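PDB 4U3S: cellulosomal scaffoldin adaptor protein B from Acetivibrio cellulolyticus, which provides, through its third type II cohesin domain, a docking site that probably binds a dockerin and so links components of the cellulosome. Local coordinates for residues 45-50 with 54-59; 89-94 with 114-119. All coordinates share one frame; numbering follows the deposited sequence.

Contact 1 of 2, residues 45-50 with 54-59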
ATOM      1  N   VAL A  45     -12.316  20.082  12.146  1.00 32.84           N
ATOM      2  CA  VAL A  45     -13.729  19.898  12.520  1.00 32.00           C
ATOM      3  C   VAL A  45     -13.972  18.527  13.139  1.00 30.02           C
ATOM      4  O   VAL A  45     -14.731  18.412  14.111  1.00 30.96           O
ATOM      5  CB  VAL A  45     -14.647  20.096  11.297  1.00 32.34           C
ATOM      6  CG1 VAL A  45     -16.108  19.975  11.693  1.00 33.33           C
ATOM      7  CG2 VAL A  45     -14.391  21.449  10.650  1.00 34.34           C
ATOM      8  N   LEU A  46     -13.316  17.488  12.606  1.00 27.22           N
ATOM      9  CA  LEU A  46     -13.544  16.131  13.057  1.00 26.81           C
ATOM     10  C   LEU A  46     -12.219  15.467  13.397  1.00 25.47           C
ATOM     11  O   LEU A  46     -11.246  15.638  12.677  1.00 25.81           O
ATOM     12  CB  LEU A  46     -14.267  15.309  11.983  1.00 26.45           C
ATOM     13  CG  LEU A  46     -15.630  15.786  11.496  1.00 27.43           C
ATOM     14  CD1 LEU A  46     -16.159  14.853  10.423  1.00 25.70           C
ATOM     15  CD2 LEU A  46     -16.633  15.913  12.632  1.00 29.05           C
ATOM     16  N   GLN A  47     -12.193  14.739  14.512  1.00 24.78           N
ATOM     17  CA  GLN A  47     -11.039  13.943  14.907  1.00 24.08           C
ATOM     18  C   GLN A  47     -11.371  12.483  14.674  1.00 23.60           C
ATOM     19  O   GLN A  47     -12.353  11.964  15.237  1.00 23.40           O
ATOM     20  CB  GLN A  47     -10.754  14.161  16.392  1.00 25.17           C
ATOM     21  CG  GLN A  47      -9.630  13.327  16.937  1.00 25.51           C
ATOM     22  CD  GLN A  47      -9.475  13.508  18.428  1.00 26.96           C
ATOM     23  OE1 GLN A  47     -10.465  13.637  19.157  1.00 30.40           O
ATOM     24  NE2 GLN A  47      -8.239  13.581  18.886  1.00 27.82           N
ATOM     25  N   ALA A  48     -10.547  11.809  13.873  1.00 21.46           N
ATOM     26  CA  ALA A  48     -10.719  10.391  13.655  1.00 20.22           C
ATOM     27  C   ALA A  48     -10.407   9.613  14.939  1.00 19.68           C
ATOM     28  O   ALA A  48      -9.374   9.858  15.566  1.00 20.10           O
ATOM     29  CB  ALA A  48      -9.807   9.924  12.525  1.00 19.31           C
ATOM     30  N   VAL A  49     -11.306   8.695  15.321  1.00 20.55           N
ATOM     31  CA  VAL A  49     -11.180   7.881  16.538  1.00 21.04           C
ATOM     32  C   VAL A  49     -11.716   6.483  16.283  1.00 21.04           C
ATOM     33  O   VAL A  49     -12.448   6.252  15.306  1.00 20.88           O
ATOM     34  CB  VAL A  49     -11.951   8.451  17.749  1.00 23.34           C
ATOM     35  CG1 VAL A  49     -11.526   9.878  18.042  1.00 24.40           C
ATOM     36  CG2 VAL A  49     -13.465   8.391  17.520  1.00 24.02           C
ATOM     37  N   ASN A  50     -11.334   5.545  17.136  1.00 21.51           N
ATOM     38  CA  ASN A  50     -11.918   4.215  17.065  1.00 20.28           C
ATOM     39  C   ASN A  50     -13.378   4.351  17.470  1.00 21.90           C
ATOM     40  O   ASN A  50     -13.659   4.917  18.515  1.00 22.18           O
ATOM     41  CB  ASN A  50     -11.163   3.251  17.987  1.00 21.55           C
ATOM     42  CG  ASN A  50     -11.763   1.875  17.995  1.00 20.63           C
ATOM     43  OD1 ASN A  50     -12.876   1.687  18.427  1.00 22.27           O
ATOM     44  ND2 ASN A  50     -11.008   0.894  17.533  1.00 21.23           N
ATOM     45  N   GLY A  54     -13.414   5.098  21.309  1.00 24.50           N
ATOM     46  CA  GLY A  54     -13.117   6.534  21.288  1.00 24.45           C
ATOM     47  C   GLY A  54     -11.631   6.897  21.312  1.00 24.31           C
ATOM     48  O   GLY A  54     -11.307   8.067  21.381  1.00 23.81           O
ATOM     49  N   VAL A  55     -10.733   5.904  21.298  1.00 23.55           N
ATOM     50  CA  VAL A  55      -9.283   6.159  21.285  1.00 22.06           C
ATOM     51  C   VAL A  55      -8.923   6.830  19.950  1.00 21.99           C
ATOM     52  O   VAL A  55      -9.248   6.317  18.870  1.00 22.31           O
ATOM     53  CB  VAL A  55      -8.446   4.864  21.480  1.00 22.07           C
ATOM     54  CG1 VAL A  55      -6.955   5.146  21.306  1.00 22.11           C
ATOM     55  CG2 VAL A  55      -8.670   4.247  22.849  1.00 23.22           C
ATOM     56  N   ALA A  56      -8.285   7.997  20.037  1.00 22.78           N
ATOM     57  CA  ALA A  56      -7.943   8.755  18.830  1.00 21.90           C
ATOM     58  C   ALA A  56      -7.036   7.959  17.922  1.00 20.78           C
ATOM     59  O   ALA A  56      -6.132   7.269  18.384  1.00 22.94           O
ATOM     60  CB  ALA A  56      -7.272  10.068  19.189  1.00 23.52           C
ATOM     61  N   TYR A  57      -7.270   8.094  16.616  1.00 19.75           N
ATOM     62  CA  TYR A  57      -6.419   7.488  15.638  1.00 19.36           C
ATOM     63  C   TYR A  57      -5.066   8.160  15.606  1.00 19.73           C
ATOM     64  O   TYR A  57      -4.980   9.395  15.622  1.00 19.85           O
ATOM     65  CB  TYR A  57      -6.982   7.637  14.214  1.00 19.14           C
ATOM     66  CG  TYR A  57      -8.025   6.606  13.798  1.00 20.19           C
ATOM     67  CD1 TYR A  57      -8.614   5.743  14.714  1.00 20.61           C
ATOM     68  CD2 TYR A  57      -8.405   6.501  12.476  1.00 21.26           C
ATOM     69  CE1 TYR A  57      -9.530   4.804  14.315  1.00 19.86           C
ATOM     70  CE2 TYR A  57      -9.357   5.583  12.064  1.00 22.27           C
ATOM     71  CZ  TYR A  57      -9.923   4.747  12.989  1.00 22.99           C
ATOM     72  OH  TYR A  57     -10.859   3.827  12.582  1.00 25.61           O
ATOM     73  N   THR A  58      -4.043   7.337  15.495  1.00 18.68           N
ATOM     74  CA  THR A  58      -2.712   7.777  15.066  1.00 20.61           C
ATOM     75  C   THR A  58      -2.653   7.419  13.590  1.00 18.87           C
ATOM     76  O   THR A  58      -3.601   6.854  13.040  1.00 17.30           O
ATOM     77  CB  THR A  58      -1.574   7.036  15.794  1.00 21.99           C
ATOM     78  OG1 THR A  58      -1.567   5.653  15.409  1.00 22.33           O
ATOM     79  CG2 THR A  58      -1.712   7.153  17.292  1.00 25.22           C
ATOM     80  N   ASN A  59      -1.530   7.696  12.925  1.00 19.61           N
ATOM     81  CA  ASN A  59      -1.450   7.378  11.504  1.00 20.05           C
ATOM     82  C   ASN A  59      -1.354   5.876  11.208  1.00 19.04           C
ATOM     83  O   ASN A  59      -1.293   5.484  10.040  1.00 18.67           O
ATOM     84  CB  ASN A  59      -0.270   8.140  10.874  1.00 19.58           C
ATOM     85  CG  ASN A  59      -0.578   9.602  10.656  1.00 21.17           C
ATOM     86  OD1 ASN A  59      -1.744   9.994  10.577  1.00 21.55           O
ATOM     87  ND2 ASN A  59       0.461  10.417  10.532  1.00 24.14           N
TER
HETATM   88  O   HOH W   1      -7.035  11.315  15.160  1.00 21.96           O
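Tyr57 lies with its ring against the peptide that joins Val49 to Asn50. Its CE1 comes within 3.4 Å of Val49 C, and Val49 N stands over one face, off toward the rim. CG is anti to the carbonyl carbon of Tyr57 (chi1 -83°), which lays the ring on the peptide at the end of strand 46-49. Ala48 CB meets the ring obliquely, 3.7 Å from Tyr57 CD2. The backbone of Tyr57 is held too: its N bonds Ala48 O at 2.9 Å, almost straight at the hydrogen. A water donates to Ala48 O and to Tyr57 O, so Ala48 O accepts two bonds, one from Tyr57 N and one from the water. Val49 and Ala56 form a single beta bridge, the close of a tight connection at the edge of the cohesin beta sandwich. The two runs diverge by 108°, so no regular hairpin follows. Asn50 is gripped through its backbone. Its N reaches Val55 O at 2.8 Å, and its O accepts from Gly54 N at 2.8 Å in a more bent bond. The side-chain OD1 turns to Lys52 N in an Asx turn and also accepts from Thr53 N. Val49 puts CB 3.7 Å from Gly54 O and CG1 against Ala56 CA. The ring of His82 meets that of Tyr57 with the planes about 15° apart.

Contact 2 of 2, residues 89-94 with 114-119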
ATOM      1  N   LEU A  89      -7.576   9.489   5.801  1.00 17.23           N
ATOM      2  CA  LEU A  89      -7.493   8.093   6.240  1.00 16.92           C
ATOM      3  C   LEU A  89      -7.363   7.183   5.027  1.00 16.74           C
ATOM      4  O   LEU A  89      -7.969   7.425   3.961  1.00 16.82           O
ATOM      5  CB  LEU A  89      -8.732   7.672   7.010  1.00 17.65           C
ATOM      6  CG  LEU A  89      -9.157   8.566   8.168  1.00 18.64           C
ATOM      7  CD1 LEU A  89     -10.397   7.994   8.831  1.00 18.91           C
ATOM      8  CD2 LEU A  89      -7.995   8.764   9.139  1.00 17.86           C
ATOM      9  N   ASN A  90      -6.540   6.152   5.188  1.00 16.30           N
ATOM     10  CA  ASN A  90      -6.460   5.103   4.214  1.00 15.88           C
ATOM     11  C   ASN A  90      -6.539   3.755   4.911  1.00 17.10           C
ATOM     12  O   ASN A  90      -5.701   3.431   5.751  1.00 15.96           O
ATOM     13  CB  ASN A  90      -5.187   5.236   3.413  1.00 16.89           C
ATOM     14  CG  ASN A  90      -5.235   4.397   2.179  1.00 15.47           C
ATOM     15  OD1 ASN A  90      -5.012   3.196   2.229  1.00 16.47           O
ATOM     16  ND2 ASN A  90      -5.541   5.017   1.063  1.00 16.10           N
ATOM     17  N   LEU A  91      -7.576   3.010   4.569  1.00 18.32           N
ATOM     18  CA  LEU A  91      -7.981   1.795   5.275  1.00 19.20           C
ATOM     19  C   LEU A  91      -8.025   0.662   4.283  1.00 16.98           C
ATOM     20  O   LEU A  91      -8.444   0.850   3.153  1.00 18.14           O
ATOM     21  CB  LEU A  91      -9.418   1.999   5.784  1.00 22.74           C
ATOM     22  CG  LEU A  91      -9.817   3.323   6.429  1.00 31.14           C
ATOM     23  CD1 LEU A  91     -11.315   3.402   6.590  1.00 36.02           C
ATOM     24  CD2 LEU A  91      -9.154   3.309   7.787  1.00 32.94           C
ATOM     25  N   SER A  92      -7.619  -0.531   4.677  1.00 16.99           N
ATOM     26  CA  SER A  92      -7.710  -1.677   3.806  1.00 18.02           C
ATOM     27  C   SER A  92      -7.918  -2.959   4.621  1.00 18.85           C
ATOM     28  O   SER A  92      -7.411  -3.070   5.745  1.00 16.80           O
ATOM     29  CB  SER A  92      -6.420  -1.822   3.009  1.00 19.62           C
ATOM     30  OG  SER A  92      -6.588  -2.929   2.126  1.00 22.85           O
ATOM     31  N   ARG A  93      -8.677  -3.896   4.056  1.00 16.55           N
ATOM     32  CA  ARG A  93      -8.797  -5.238   4.631  1.00 16.49           C
ATOM     33  C   ARG A  93      -9.059  -6.219   3.505  1.00 16.00           C
ATOM     34  O   ARG A  93      -9.734  -5.868   2.522  1.00 16.67           O
ATOM     35  CB  ARG A  93      -9.925  -5.280   5.653  1.00 16.92           C
ATOM     36  CG  ARG A  93     -10.021  -6.548   6.468  1.00 16.82           C
ATOM     37  CD  ARG A  93     -11.071  -6.403   7.580  1.00 18.16           C
ATOM     38  NE  ARG A  93     -11.201  -7.682   8.276  1.00 17.58           N
ATOM     39  CZ  ARG A  93     -10.599  -8.006   9.415  1.00 17.96           C
ATOM     40  NH1 ARG A  93      -9.842  -7.138  10.059  1.00 17.83           N
ATOM     41  NH2 ARG A  93     -10.743  -9.224   9.914  1.00 18.87           N
ATOM     42  N   SER A  94      -8.528  -7.440   3.632  1.00 15.42           N
ATOM     43  CA  SER A  94      -8.620  -8.405   2.549  1.00 16.88           C
ATOM     44  C   SER A  94      -8.324  -9.799   3.055  1.00 17.26           C
ATOM     45  O   SER A  94      -7.744  -9.971   4.106  1.00 17.19           O
ATOM     46  CB  SER A  94      -7.627  -8.052   1.431  1.00 17.75           C
ATOM     47  OG  SER A  94      -6.265  -8.062   1.927  1.00 19.59           O
ATOM     48  N   ALA A 114     -16.128  -1.833   7.042  1.00 18.81           N
ATOM     49  CA  ALA A 114     -15.290  -1.092   7.962  1.00 18.04           C
ATOM     50  C   ALA A 114     -16.112  -0.063   8.699  1.00 18.83           C
ATOM     51  O   ALA A 114     -17.133   0.436   8.191  1.00 18.25           O
ATOM     52  CB  ALA A 114     -14.185  -0.395   7.211  1.00 17.35           C
ATOM     53  N   VAL A 115     -15.642   0.280   9.890  1.00 17.55           N
ATOM     54  CA  VAL A 115     -16.227   1.374  10.659  1.00 19.26           C
ATOM     55  C   VAL A 115     -15.087   2.264  11.169  1.00 19.20           C
ATOM     56  O   VAL A 115     -14.056   1.780  11.642  1.00 20.67           O
ATOM     57  CB  VAL A 115     -17.110   0.900  11.842  1.00 20.02           C
ATOM     58  CG1 VAL A 115     -17.957   2.051  12.362  1.00 21.33           C
ATOM     59  CG2 VAL A 115     -18.034  -0.239  11.426  1.00 21.21           C
ATOM     60  N   VAL A 116     -15.280   3.567  11.022  1.00 19.51           N
ATOM     61  CA  VAL A 116     -14.369   4.562  11.576  1.00 20.39           C
ATOM     62  C   VAL A 116     -15.194   5.543  12.390  1.00 21.42           C
ATOM     63  O   VAL A 116     -16.371   5.749  12.152  1.00 21.95           O
ATOM     64  CB  VAL A 116     -13.479   5.260  10.497  1.00 21.34           C
ATOM     65  CG1 VAL A 116     -12.745   4.206   9.674  1.00 21.83           C
ATOM     66  CG2 VAL A 116     -14.268   6.119   9.555  1.00 24.67           C
ATOM     67  N   GLY A 117     -14.584   6.115  13.406  1.00 21.90           N
ATOM     68  CA  GLY A 117     -15.259   7.042  14.295  1.00 22.89           C
ATOM     69  C   GLY A 117     -14.789   8.454  14.005  1.00 22.76           C
ATOM     70  O   GLY A 117     -13.639   8.665  13.637  1.00 22.15           O
ATOM     71  N   PHE A 118     -15.682   9.428  14.140  1.00 22.25           N
ATOM     72  CA  PHE A 118     -15.313  10.839  14.059  1.00 23.60           C
ATOM     73  C   PHE A 118     -15.897  11.609  15.253  1.00 26.96           C
ATOM     74  O   PHE A 118     -17.124  11.651  15.448  1.00 26.93           O
ATOM     75  CB  PHE A 118     -15.811  11.458  12.764  1.00 24.43           C
ATOM     76  CG  PHE A 118     -15.084  10.971  11.536  1.00 23.72           C
ATOM     77  CD1 PHE A 118     -13.770  11.364  11.286  1.00 24.11           C
ATOM     78  CD2 PHE A 118     -15.704  10.130  10.622  1.00 24.07           C
ATOM     79  CE1 PHE A 118     -13.097  10.927  10.148  1.00 23.80           C
ATOM     80  CE2 PHE A 118     -15.033   9.685   9.507  1.00 25.34           C
ATOM     81  CZ  PHE A 118     -13.737  10.104   9.251  1.00 22.52           C
ATOM     82  N   LYS A 119     -15.029  12.208  16.057  1.00 27.03           N
ATOM     83  CA  LYS A 119     -15.475  13.029  17.176  1.00 30.53           C
ATOM     84  C   LYS A 119     -15.476  14.472  16.723  1.00 28.80           C
ATOM     85  O   LYS A 119     -14.513  14.950  16.128  1.00 29.13           O
ATOM     86  CB  LYS A 119     -14.566  12.853  18.385  1.00 32.57           C
ATOM     87  CG  LYS A 119     -14.979  13.739  19.536  1.00 37.72           C
ATOM     88  CD  LYS A 119     -13.940  13.784  20.627  1.00 42.95           C
ATOM     89  CE  LYS A 119     -14.016  12.562  21.513  1.00 44.40           C
ATOM     90  NZ  LYS A 119     -13.260  12.829  22.759  1.00 46.02           N
TER
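Strands 89-94 and 114-119 run nearly antiparallel, at 154°, with their axes 9.2 Å apart at closest, so Leu89 and Leu91 reach Val116 and Phe118 through side chains, with no hydrogen bond between the backbones. The nearest CA atoms, those of Leu91 and Ala114, are 8.3 Å apart. This is the face-to-face packing of two sheets in a beta sandwich, the cohesin fold.

Leu91 and Val116 make the tightest meeting. Leu91 CD1 presses on Val116 CG1 at 3.5 Å, closer than usual for two carbons. The second branch, Leu91 CD2, lies 4.2 Å from the same Val116 CG1. That methyl thus faces both delta methyls of Leu91. Val116 CG1 is anti to the carbonyl carbon (chi1 -54°), which carries it toward Leu91.

Leu89 reaches across with one methyl. Its CD1 stands 4.0 Å from Phe118 CZ, at the far end of the ring, and approaches that ring obliquely. Leu89 and Phe118 extend toward each other from the two strands. The same Leu89 CD1 is 4.4 Å from Val116 CG2, so it bridges the phenyl ring and the valine. All four side chains are buried, and the contact is wholly apolar.

Asn90 and Ser92 belong to the other face of their strand, where Asn90 bonds Gln36 and Asn38, Ser92 OG bonds Tyr35 O, and a chain of another protein packs on both residues, consistent with a dockerin-binding face. Tyr41 meets the Phe118 ring and touches Leu89. Strand 88-95 lies between strands 32-40 and 76-80 in its sheet, while strand 111-120 pairs with strands 46-49, 64-65 and 19-27, whose Ala22 touches both Val116 and Phe118.

In the fold
From the N terminus, the chain passes strands 4-9, 19-27 and 32-40 before it reaches contact 1, which closes a short loop of three residues between 45-50 and 54-59. Contact 2 opens only later, at strand 88-95, and spans helix 98-104 before strand 111-120 returns. The two are in series, neither enclosing nor crossing the other. They meet in space, with centres about 10 Å apart. Strand 46-49 pairs with strand 111-120, through probable hydrogen bonds from Lys119 N to Gln47 O and from Val49 N to Gly117 O. Tyr57 OH packs on Val116 CG1, joining the loop of contact 1 to the core between the sheets.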